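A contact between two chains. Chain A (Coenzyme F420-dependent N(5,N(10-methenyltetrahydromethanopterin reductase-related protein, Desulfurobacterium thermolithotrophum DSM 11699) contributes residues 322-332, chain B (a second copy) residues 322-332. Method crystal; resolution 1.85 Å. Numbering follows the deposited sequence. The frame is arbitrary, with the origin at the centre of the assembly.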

# COMPACT_ATOMS: atom_id res chain seq x y z
N MET A 322 -13.32 4.58 -3.69
CA MET A 322 -14.25 5.70 -3.66
C MET A 322 -14.23 6.42 -5.01
O MET A 322 -15.29 6.78 -5.52
CB MET A 322 -13.89 6.70 -2.55
CG MET A 322 -14.23 6.23 -1.16
SD MET A 322 -13.68 7.43 0.10
CE MET A 322 -14.79 8.84 -0.25
N LEU A 323 -13.03 6.66 -5.59
CA LEU A 323 -12.93 7.30 -6.91
C LEU A 323 -13.58 6.37 -7.97
O LEU A 323 -14.22 6.82 -8.91
CB LEU A 323 -11.45 7.51 -7.32
CG LEU A 323 -10.67 8.64 -6.63
CD1 LEU A 323 -9.17 8.33 -6.61
CD2 LEU A 323 -10.88 9.94 -7.34
N VAL A 324 -13.39 5.06 -7.81
CA VAL A 324 -13.95 4.07 -8.75
C VAL A 324 -15.49 4.17 -8.72
O VAL A 324 -16.13 4.24 -9.78
CB VAL A 324 -13.42 2.64 -8.47
CG1 VAL A 324 -14.23 1.57 -9.23
CG2 VAL A 324 -11.95 2.53 -8.86
N GLU A 325 -16.08 4.20 -7.52
CA GLU A 325 -17.54 4.28 -7.40
C GLU A 325 -18.10 5.54 -8.06
O GLU A 325 -19.10 5.47 -8.75
CB GLU A 325 -17.96 4.28 -5.92
CG GLU A 325 -18.02 2.89 -5.32
CD GLU A 325 -18.24 2.89 -3.82
OE1 GLU A 325 -17.41 2.29 -3.09
OE2 GLU A 325 -19.23 3.50 -3.36
N HIS A 326 -17.46 6.68 -7.84
CA HIS A 326 -17.89 7.96 -8.40
C HIS A 326 -17.78 7.94 -9.92
O HIS A 326 -18.70 8.38 -10.61
CB HIS A 326 -17.04 9.11 -7.84
CG HIS A 326 -17.56 9.66 -6.55
ND1 HIS A 326 -17.15 9.15 -5.32
CD2 HIS A 326 -18.45 10.65 -6.32
CE1 HIS A 326 -17.79 9.85 -4.40
NE2 HIS A 326 -18.58 10.77 -4.96
N MET A 327 -16.64 7.46 -10.43
CA MET A 327 -16.41 7.36 -11.87
C MET A 327 -17.45 6.46 -12.52
O MET A 327 -18.03 6.83 -13.55
CB MET A 327 -15.01 6.83 -12.16
CG MET A 327 -13.97 7.89 -12.10
SD MET A 327 -14.19 9.09 -13.44
CE MET A 327 -13.32 8.23 -14.72
N GLU A 328 -17.71 5.28 -11.92
CA GLU A 328 -18.72 4.34 -12.45
C GLU A 328 -20.10 5.03 -12.52
O GLU A 328 -20.83 4.82 -13.48
CB GLU A 328 -18.85 3.09 -11.56
CG GLU A 328 -17.73 2.07 -11.70
CD GLU A 328 -17.71 1.28 -12.99
OE1 GLU A 328 -18.66 1.39 -13.79
OE2 GLU A 328 -16.72 0.54 -13.20
N ASP A 329 -20.45 5.83 -11.49
CA ASP A 329 -21.74 6.54 -11.44
C ASP A 329 -21.81 7.67 -12.46
O ASP A 329 -22.87 7.95 -13.01
CB ASP A 329 -21.97 7.15 -10.04
CG ASP A 329 -22.34 6.15 -8.96
OD1 ASP A 329 -22.80 5.04 -9.31
OD2 ASP A 329 -22.16 6.48 -7.77
N LEU A 330 -20.69 8.34 -12.70
CA LEU A 330 -20.59 9.47 -13.62
C LEU A 330 -20.46 9.06 -15.11
O LEU A 330 -21.18 9.58 -15.97
CB LEU A 330 -19.35 10.27 -13.17
CG LEU A 330 -19.07 11.59 -13.85
CD1 LEU A 330 -20.26 12.54 -13.75
CD2 LEU A 330 -17.86 12.25 -13.22
N VAL A 331 -19.57 8.13 -15.43
CA VAL A 331 -19.38 7.75 -16.83
C VAL A 331 -19.62 6.31 -17.20
O VAL A 331 -19.62 6.01 -18.39
CB VAL A 331 -17.96 8.18 -17.30
CG1 VAL A 331 -17.83 9.70 -17.32
CG2 VAL A 331 -16.87 7.57 -16.43
N GLY A 332 -19.83 5.42 -16.23
CA GLY A 332 -20.05 4.02 -16.55
C GLY A 332 -18.75 3.24 -16.64
O GLY A 332 -17.66 3.82 -16.69
N MET B 322 -4.09 8.17 -11.33
CA MET B 322 -4.67 8.15 -12.67
C MET B 322 -6.16 8.51 -12.58
O MET B 322 -6.65 9.28 -13.41
CB MET B 322 -4.52 6.78 -13.33
CG MET B 322 -3.13 6.48 -13.82
SD MET B 322 -3.01 4.79 -14.50
CE MET B 322 -4.05 4.95 -16.00
N LEU B 323 -6.90 7.94 -11.61
CA LEU B 323 -8.33 8.26 -11.43
C LEU B 323 -8.44 9.76 -11.03
O LEU B 323 -9.37 10.45 -11.45
CB LEU B 323 -8.95 7.43 -10.28
CG LEU B 323 -9.25 5.95 -10.56
CD1 LEU B 323 -9.22 5.15 -9.26
CD2 LEU B 323 -10.59 5.78 -11.20
N VAL B 324 -7.51 10.25 -10.22
CA VAL B 324 -7.52 11.64 -9.77
C VAL B 324 -7.37 12.57 -11.00
O VAL B 324 -8.13 13.53 -11.16
CB VAL B 324 -6.45 11.91 -8.68
CG1 VAL B 324 -6.24 13.42 -8.44
CG2 VAL B 324 -6.85 11.24 -7.37
N GLU B 325 -6.41 12.27 -11.89
CA GLU B 325 -6.19 13.10 -13.08
C GLU B 325 -7.43 13.15 -13.97
O GLU B 325 -7.78 14.22 -14.45
CB GLU B 325 -5.01 12.55 -13.91
CG GLU B 325 -3.66 12.98 -13.39
CD GLU B 325 -2.50 12.29 -14.08
OE1 GLU B 325 -1.67 11.68 -13.37
OE2 GLU B 325 -2.42 12.36 -15.33
N HIS B 326 -8.07 12.02 -14.20
CA HIS B 326 -9.26 11.93 -15.03
C HIS B 326 -10.41 12.70 -14.41
O HIS B 326 -11.10 13.45 -15.11
CB HIS B 326 -9.68 10.46 -15.22
CG HIS B 326 -8.99 9.79 -16.37
ND1 HIS B 326 -7.79 9.11 -16.20
CD2 HIS B 326 -9.35 9.71 -17.67
CE1 HIS B 326 -7.46 8.64 -17.39
NE2 HIS B 326 -8.38 8.97 -18.31
N MET B 327 -10.63 12.51 -13.10
CA MET B 327 -11.69 13.22 -12.38
C MET B 327 -11.47 14.73 -12.44
O MET B 327 -12.42 15.47 -12.72
CB MET B 327 -11.74 12.76 -10.92
CG MET B 327 -12.50 11.49 -10.74
SD MET B 327 -14.26 11.75 -11.11
CE MET B 327 -14.78 12.35 -9.53
N GLU B 328 -10.23 15.19 -12.19
CA GLU B 328 -9.90 16.62 -12.25
C GLU B 328 -10.23 17.18 -13.65
O GLU B 328 -10.73 18.29 -13.76
CB GLU B 328 -8.41 16.88 -11.97
CG GLU B 328 -8.00 16.77 -10.51
CD GLU B 328 -8.46 17.89 -9.60
OE1 GLU B 328 -9.02 18.89 -10.10
OE2 GLU B 328 -8.28 17.77 -8.37
N ASP B 329 -9.92 16.41 -14.71
CA ASP B 329 -10.18 16.83 -16.10
C ASP B 329 -11.67 16.84 -16.43
O ASP B 329 -12.13 17.68 -17.19
CB ASP B 329 -9.48 15.88 -17.10
CG ASP B 329 -7.98 16.05 -17.20
OD1 ASP B 329 -7.47 17.13 -16.81
OD2 ASP B 329 -7.31 15.11 -17.66
N LEU B 330 -12.41 15.90 -15.87
CA LEU B 330 -13.85 15.75 -16.10
C LEU B 330 -14.73 16.71 -15.26
O LEU B 330 -15.63 17.38 -15.79
CB LEU B 330 -14.17 14.28 -15.76
CG LEU B 330 -15.58 13.78 -16.04
CD1 LEU B 330 -15.96 13.98 -17.50
CD2 LEU B 330 -15.67 12.30 -15.72
N VAL B 331 -14.48 16.81 -13.96
CA VAL B 331 -15.33 17.66 -13.12
C VAL B 331 -14.65 18.79 -12.37
O VAL B 331 -15.36 19.61 -11.79
CB VAL B 331 -16.13 16.79 -12.12
CG1 VAL B 331 -17.14 15.91 -12.85
CG2 VAL B 331 -15.21 15.93 -11.26
N GLY B 332 -13.32 18.85 -12.37
CA GLY B 332 -12.63 19.92 -11.65
C GLY B 332 -12.36 19.55 -10.21
O GLY B 332 -12.90 18.57 -9.69

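Each stretch is largely helical, part of a helix that begins earlier in the chain, and an exact two-fold axis relates the two copies, so every contact occurs twice or lies across the axis itself. The helices run in the same general direction, with 39° between their N-to-C directions and a closest approach of 10.2 Å between axes. They splay toward their C-terminal ends: CA of Leu323(A) lies 6.5 Å from CA of Leu323(B), CA of Met327(A) 7.5 Å from CA of Met327(B), and CA of Leu330(A) 9.5 Å from CA of Leu330(B). Spacings of four and three residues place these side chains on one face of each helix, with CA-to-CB bonds pointing toward the partner.

No hydrogen bond crosses between the stretches; apolar packing holds them together and buries 536 Å², both sides summed. At the narrow end, CD1 of Leu323(A) rests 3.8 Å from CB of Leu323(B) and 3.8 Å from CG2 of Val324(B). Val324(B) directs its CA-to-CB bond away from the partner, yet its CG2 still meets the leucine because CD1 of Leu323(A) extends to it. CD2 of Leu323(A) lies 4.1 Å from CG of Met327(B), linking this layer to the next.

Met327(A) and Met327(B) occupy the middle. With chi1, chi2 and chi3 all m, the flexible, unbranched chain of Met327(A) folds into a hole formed by Met327(B), Leu323(B), Leu330(B) and His326(B), and Met327(B) does the same in chain A. The two sulfurs meet across the axis, SD of Met327(A) 3.5 Å from SD of Met327(B), and CE of Met327(A) reaches to 4.3 Å from CB of His326(B). The imidazole serves its own helix: ND1 of His326(A) donates a hydrogen bond to O of Met322(A), 3.0 Å away, and chain B repeats it.

Where the helices are farther apart, Leu330(A) and Leu330(B) (chi1 t, chi2 p) bridge the wider gap. CD2 of Leu330(A) and CD2 of Leu330(B) are 3.3 Å apart, a very tight methyl contact, and CD2 of Leu330(A) also lies 3.7 Å from CG1 of Val331(B). Leu330(A) remains exposed despite this contact, whereas Leu323(A) and Met327(A) are buried.

Glu325(A), Glu328(A) and Asp329(A) are out of reach of the partner, which leaves the contact free of their carboxylates. Gly332(A) leaves helical geometry with positive phi; at its backbone angles a CB would be jammed against the preceding carbonyl O, so glycine suits this position; separately, it buries no area against the other stretch.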